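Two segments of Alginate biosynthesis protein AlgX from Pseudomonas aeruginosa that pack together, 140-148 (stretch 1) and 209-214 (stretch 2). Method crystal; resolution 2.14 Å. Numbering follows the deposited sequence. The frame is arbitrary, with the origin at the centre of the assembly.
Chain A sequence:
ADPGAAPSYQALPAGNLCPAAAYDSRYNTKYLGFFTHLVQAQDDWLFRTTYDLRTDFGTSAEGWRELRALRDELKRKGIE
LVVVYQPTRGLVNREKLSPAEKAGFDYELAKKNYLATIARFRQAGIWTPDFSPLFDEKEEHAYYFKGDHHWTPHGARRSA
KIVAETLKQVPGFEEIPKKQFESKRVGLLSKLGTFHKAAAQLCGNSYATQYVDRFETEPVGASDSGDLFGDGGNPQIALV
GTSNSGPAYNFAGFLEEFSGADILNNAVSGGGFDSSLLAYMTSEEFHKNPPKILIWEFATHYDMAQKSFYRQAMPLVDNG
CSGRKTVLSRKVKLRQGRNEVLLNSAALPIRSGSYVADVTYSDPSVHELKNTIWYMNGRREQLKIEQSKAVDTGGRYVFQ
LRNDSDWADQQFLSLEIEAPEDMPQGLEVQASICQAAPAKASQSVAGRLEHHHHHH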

ATOM      1  N   GLU A 140      13.736  -6.498 -25.018  1.00 49.06           N
ATOM      2  CA  GLU A 140      13.596  -7.926 -25.263  1.00 52.43           C
ATOM      3  C   GLU A 140      12.873  -8.614 -24.115  1.00 40.47           C
ATOM      4  O   GLU A 140      12.046  -9.492 -24.331  1.00 52.61           O
ATOM      5  N   HIS A 141      13.203  -8.212 -22.898  1.00 41.38           N
ATOM      6  CA  HIS A 141      12.508  -8.693 -21.711  1.00 51.09           C
ATOM      7  C   HIS A 141      11.424  -7.698 -21.307  1.00 44.72           C
ATOM      8  O   HIS A 141      11.711  -6.684 -20.672  1.00 34.64           O
ATOM      9  N   ALA A 142      10.187  -7.995 -21.690  1.00 33.26           N
ATOM     10  CA  ALA A 142       9.061  -7.095 -21.461  1.00 34.85           C
ATOM     11  C   ALA A 142       8.933  -6.690 -19.992  1.00 29.40           C
ATOM     12  O   ALA A 142       9.119  -7.516 -19.092  1.00 31.73           O
ATOM     13  N   TYR A 143       8.612  -5.421 -19.753  1.00 27.75           N
ATOM     14  CA  TYR A 143       8.448  -4.902 -18.391  1.00 30.96           C
ATOM     15  C   TYR A 143       7.378  -5.717 -17.632  1.00 32.66           C
ATOM     16  O   TYR A 143       7.603  -6.159 -16.496  1.00 29.54           O
ATOM     17  N   TYR A 144       6.240  -5.945 -18.286  1.00 30.04           N
ATOM     18  CA  TYR A 144       5.103  -6.676 -17.691  1.00 32.35           C
ATOM     19  C   TYR A 144       4.921  -8.099 -18.203  1.00 30.52           C
ATOM     20  O   TYR A 144       5.272  -8.401 -19.343  1.00 33.56           O
ATOM     21  N   PHE A 145       4.353  -8.972 -17.370  1.00 29.87           N
ATOM     22  CA  PHE A 145       3.884 -10.264 -17.862  1.00 29.56           C
ATOM     23  C   PHE A 145       2.804 -10.038 -18.927  1.00 39.37           C
ATOM     24  O   PHE A 145       2.073  -9.039 -18.884  1.00 33.87           O
ATOM     25  N   LYS A 146       2.724 -10.974 -19.874  1.00 31.19           N
ATOM     26  CA  LYS A 146       1.757 -10.955 -20.978  1.00 37.53           C
ATOM     27  C   LYS A 146       0.304 -10.866 -20.549  1.00 31.80           C
ATOM     28  O   LYS A 146      -0.487 -10.154 -21.167  1.00 33.31           O
ATOM     29  N   GLY A 147      -0.050 -11.615 -19.511  1.00 28.73           N
ATOM     30  CA  GLY A 147      -1.440 -11.730 -19.105  1.00 30.40           C
ATOM     31  C   GLY A 147      -1.594 -11.623 -17.600  1.00 37.80           C
ATOM     32  O   GLY A 147      -2.400 -12.326 -16.997  1.00 32.17           O
ATOM     33  N   ASP A 148      -0.809 -10.734 -16.988  1.00 32.05           N
ATOM     34  CA  ASP A 148      -0.826 -10.576 -15.538  1.00 32.45           C
ATOM     35  C   ASP A 148      -0.588  -9.113 -15.176  1.00 32.13           C
ATOM     36  O   ASP A 148      -0.111  -8.339 -16.003  1.00 27.15           O
ATOM     37  N   THR A 209       1.647 -20.878 -19.704  1.00 46.08           N
ATOM     38  CA  THR A 209       2.363 -20.398 -18.530  1.00 51.26           C
ATOM     39  C   THR A 209       3.672 -19.757 -18.974  1.00 46.54           C
ATOM     40  O   THR A 209       4.397 -20.323 -19.787  1.00 45.38           O
ATOM     41  N   GLN A 210       3.966 -18.577 -18.445  1.00 43.47           N
ATOM     42  CA  GLN A 210       5.224 -17.900 -18.748  1.00 48.11           C
ATOM     43  C   GLN A 210       6.332 -18.300 -17.779  1.00 41.66           C
ATOM     44  O   GLN A 210       6.099 -18.471 -16.581  1.00 38.34           O
ATOM     45  N   TYR A 211       7.544 -18.434 -18.302  1.00 38.67           N
ATOM     46  CA  TYR A 211       8.706 -18.723 -17.475  1.00 39.84           C
ATOM     47  C   TYR A 211       9.739 -17.652 -17.728  1.00 43.27           C
ATOM     48  O   TYR A 211      10.241 -17.548 -18.837  1.00 46.70           O
ATOM     49  N   VAL A 212      10.029 -16.842 -16.710  1.00 38.68           N
ATOM     50  CA  VAL A 212      11.022 -15.776 -16.835  1.00 44.11           C
ATOM     51  C   VAL A 212      12.157 -15.977 -15.840  1.00 44.65           C
ATOM     52  O   VAL A 212      12.064 -16.818 -14.939  1.00 43.14           O
ATOM     53  N   ASP A 213      13.220 -15.195 -16.006  1.00 41.68           N
ATOM     54  CA  ASP A 213      14.377 -15.235 -15.107  1.00 44.45           C
ATOM     55  C   ASP A 213      14.012 -14.808 -13.685  1.00 36.14           C
ATOM     56  O   ASP A 213      13.415 -13.748 -13.477  1.00 37.15           O
ATOM     57  N   ARG A 214      14.346 -15.638 -12.706  1.00 30.21           N
ATOM     58  CA  ARG A 214      14.151 -15.238 -11.312  1.00 40.96           C
ATOM     59  C   ARG A 214      15.480 -14.806 -10.677  1.00 42.63           C
ATOM     60  O   ARG A 214      16.493 -15.466 -10.866  1.00 44.88           O
TER

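One side chain, that of Gln210, carries the whole polar link between these two segments of AlgX: its amide reaches across to the irregular backbone of 144-147 and engages it once directly and twice through water. No hydrogen bond joins backbone to backbone, and the nearest CA atoms stay well apart, 7.8 Å from Phe145 CA to Gln210 CA and 8.7 Å from His141 CA to Val212 CA, so side chains must fill the gap. The total area buried, both sides summed, is a modest 259 Å², and Gln210 contributes the largest share of it.

Gln210 lies at the start of the strand 210-214, with its CA-to-CB bond directed toward stretch 1. Its chi1 of -92° falls between the usual wells, while chi2 is t; chi3 is -81°. This conformation places Gln210 OE1 2.9 Å from Lys146 N, which donates a hydrogen bond to it with an N-H...acceptor angle of 158°. The same oxygen accepts a second hydrogen bond from water 2, whose O lies 2.9 Å from Gln210 OE1 and also 2.9 Å from Gly147 N. There the water accepts from the backbone amide, bridging a gap too long for a direct bond, since Gly147 N and Gln210 OE1 are 4.5 Å apart. At the other end of the amide, NE2 donates to water 1, with 3.2 Å between Gln210 NE2 and the water O; that water donates in turn to the carbonyl of Tyr144, 2.8 Å from its O to Tyr144 O. Both ends of the carboxamide are thus used: one backbone amide of the irregular loop is met directly by the side chain, and Gly147 N and Tyr144 O through waters.

Phe145 provides the apolar part. Its CA-to-CB bond points sideways, but with chi1 m (-74°) and chi2 at -82° the end of the ring comes nearer to the strand. Phe145 CD1 approaches Gln210 OE1 to 3.4 Å, with the oxygen at the ring edge, near the ring plane. Farther along the ring, Phe145 CE1 packs against Val212 CG2 at 3.8 Å. The CA-to-CB bond of Val212, chi1 m, points toward stretch 1, as that of Gln210 does, whereas that of the intervening Tyr211 points away, the alternation expected of a strand.

Lys146 also starts toward the strand, and Lys146 CB comes within 3.4 Å of Gln210 OE1. Its chain, m at chi1 and t at chi2, chi3 and chi4, then runs out almost fully extended, and NZ finds its hydrogen bonding elsewhere in the structure. At the other end of the contact, the CA-to-CB bond of exposed His141 (chi1 m) points toward the strand, and Asp213 (chi1 m), sideways at its CB, brings its carboxylate nearer. His141 NE2 and Asp213 OD2 remain 4.1 Å apart, a loose approach rather than a hydrogen bond. The CA-to-CB bond of Tyr144 points away from the strand, while Tyr144 O meets Gln210 through water 1.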

ATOM      1  CB  GLU A 140      14.955  -8.559 -25.492  1.00 56.82           C
ATOM      2  CG  GLU A 140      15.528  -8.182 -26.828  1.00 80.94           C
ATOM      3  CD  GLU A 140      14.777  -8.814 -27.987  1.00 94.35           C
ATOM      4  OE1 GLU A 140      14.378  -9.995 -27.868  1.00 94.09           O
ATOM      5  OE2 GLU A 140      14.587  -8.129 -29.019  1.00101.79           O
ATOM      6  CB  HIS A 141      13.493  -8.894 -20.562  1.00 51.00           C
ATOM      7  CG  HIS A 141      14.520  -9.949 -20.831  1.00 59.17           C
ATOM      8  ND1 HIS A 141      15.876  -9.697 -20.798  1.00 61.78           N
ATOM      9  CD2 HIS A 141      14.389 -11.261 -21.138  1.00 50.83           C
ATOM     10  CE1 HIS A 141      16.534 -10.808 -21.069  1.00 59.60           C
ATOM     11  NE2 HIS A 141      15.655 -11.773 -21.278  1.00 55.58           N
ATOM     12  CB  ALA A 142       7.774  -7.757 -21.935  1.00 38.37           C
ATOM     13  CB  TYR A 143       8.070  -3.423 -18.474  1.00 27.78           C
ATOM     14  CG  TYR A 143       7.933  -2.651 -17.175  1.00 31.63           C
ATOM     15  CD1 TYR A 143       6.790  -2.766 -16.392  1.00 32.27           C
ATOM     16  CD2 TYR A 143       8.912  -1.733 -16.775  1.00 31.57           C
ATOM     17  CE1 TYR A 143       6.648  -2.046 -15.218  1.00 29.54           C
ATOM     18  CE2 TYR A 143       8.769  -0.999 -15.610  1.00 31.75           C
ATOM     19  CZ  TYR A 143       7.632  -1.166 -14.827  1.00 35.67           C
ATOM     20  OH  TYR A 143       7.467  -0.452 -13.650  1.00 32.31           O
ATOM     21  CB  TYR A 144       3.800  -5.919 -17.953  1.00 31.24           C
ATOM     22  CG  TYR A 144       3.505  -4.843 -16.929  1.00 32.67           C
ATOM     23  CD1 TYR A 144       3.055  -5.184 -15.657  1.00 25.94           C
ATOM     24  CD2 TYR A 144       3.675  -3.486 -17.232  1.00 26.37           C
ATOM     25  CE1 TYR A 144       2.781  -4.216 -14.707  1.00 33.77           C
ATOM     26  CE2 TYR A 144       3.400  -2.500 -16.284  1.00 30.84           C
ATOM     27  CZ  TYR A 144       2.956  -2.880 -15.020  1.00 35.12           C
ATOM     28  OH  TYR A 144       2.675  -1.942 -14.058  1.00 34.15           O
ATOM     29  CB  PHE A 145       3.345 -11.154 -16.728  1.00 31.16           C
ATOM     30  CG  PHE A 145       4.422 -11.755 -15.844  1.00 35.22           C
ATOM     31  CD1 PHE A 145       5.113 -12.901 -16.236  1.00 39.70           C
ATOM     32  CD2 PHE A 145       4.743 -11.172 -14.621  1.00 33.32           C
ATOM     33  CE1 PHE A 145       6.106 -13.453 -15.420  1.00 36.92           C
ATOM     34  CE2 PHE A 145       5.724 -11.713 -13.801  1.00 30.91           C
ATOM     35  CZ  PHE A 145       6.406 -12.864 -14.202  1.00 37.85           C
ATOM     36  CB  LYS A 146       1.914 -12.216 -21.842  1.00 35.69           C
ATOM     37  CG  LYS A 146       3.226 -12.272 -22.607  1.00 48.81           C
ATOM     38  CD  LYS A 146       3.334 -13.565 -23.418  1.00 47.86           C
ATOM     39  CE  LYS A 146       4.512 -13.524 -24.362  1.00 49.51           C
ATOM     40  NZ  LYS A 146       4.561 -14.766 -25.176  1.00 59.68           N
ATOM     41  CB  ASP A 148       0.235 -11.472 -14.887  1.00 26.48           C
ATOM     42  CG  ASP A 148       0.042 -11.611 -13.387  1.00 31.48           C
ATOM     43  OD1 ASP A 148      -0.924 -12.287 -12.957  1.00 32.96           O
ATOM     44  OD2 ASP A 148       0.865 -11.062 -12.627  1.00 31.01           O
ATOM     45  CB  THR A 209       2.710 -21.550 -17.590  1.00 42.07           C
ATOM     46  OG1 THR A 209       1.508 -22.198 -17.186  1.00 39.88           O
ATOM     47  CG2 THR A 209       3.464 -21.046 -16.356  1.00 30.85           C
ATOM     48  CB  GLN A 210       5.043 -16.384 -18.675  1.00 51.85           C
ATOM     49  CG  GLN A 210       4.680 -15.723 -19.981  1.00 52.20           C
ATOM     50  CD  GLN A 210       4.869 -14.211 -19.927  1.00 44.60           C
ATOM     51  OE1 GLN A 210       4.009 -13.484 -19.424  1.00 39.93           O
ATOM     52  NE2 GLN A 210       5.993 -13.735 -20.451  1.00 38.96           N
ATOM     53  CB  TYR A 211       9.289 -20.090 -17.827  1.00 43.46           C
ATOM     54  CG  TYR A 211       8.462 -21.223 -17.279  1.00 43.79           C
ATOM     55  CD1 TYR A 211       7.334 -21.674 -17.949  1.00 39.43           C
ATOM     56  CD2 TYR A 211       8.788 -21.818 -16.070  1.00 47.13           C
ATOM     57  CE1 TYR A 211       6.564 -22.710 -17.431  1.00 47.25           C
ATOM     58  CE2 TYR A 211       8.025 -22.845 -15.546  1.00 43.17           C
ATOM     59  CZ  TYR A 211       6.921 -23.284 -16.224  1.00 42.51           C
ATOM     60  OH  TYR A 211       6.176 -24.310 -15.687  1.00 52.26           O
ATOM     61  CB  VAL A 212      10.396 -14.382 -16.596  1.00 45.82           C
ATOM     62  CG1 VAL A 212       9.324 -14.107 -17.633  1.00 51.19           C
ATOM     63  CG2 VAL A 212       9.807 -14.285 -15.183  1.00 35.61           C
ATOM     64  CB  ASP A 213      15.475 -14.318 -15.637  1.00 46.95           C
ATOM     65  CG  ASP A 213      16.011 -14.766 -16.978  1.00 56.54           C
ATOM     66  OD1 ASP A 213      16.052 -15.997 -17.216  1.00 54.13           O
ATOM     67  OD2 ASP A 213      16.393 -13.883 -17.786  1.00 55.57           O
ATOM     68  CB  ARG A 214      13.532 -16.378 -10.518  1.00 46.77           C
ATOM     69  CG  ARG A 214      13.062 -15.955  -9.146  1.00 56.07           C
ATOM     70  CD  ARG A 214      12.221 -17.039  -8.480  1.00 50.01           C
ATOM     71  NE  ARG A 214      13.001 -18.237  -8.197  1.00 49.56           N
ATOM     72  CZ  ARG A 214      13.845 -18.355  -7.176  1.00 62.80           C
ATOM     73  NH1 ARG A 214      14.028 -17.333  -6.343  1.00 66.62           N
ATOM     74  NH2 ARG A 214      14.519 -19.487  -6.992  1.00 57.91           N
TER
HETATM   75  O   HOH W   1       6.331 -10.599 -20.660  1.00 33.65           O
HETATM   76  O   HOH W   2       1.408 -13.805 -18.298  1.00 32.80           O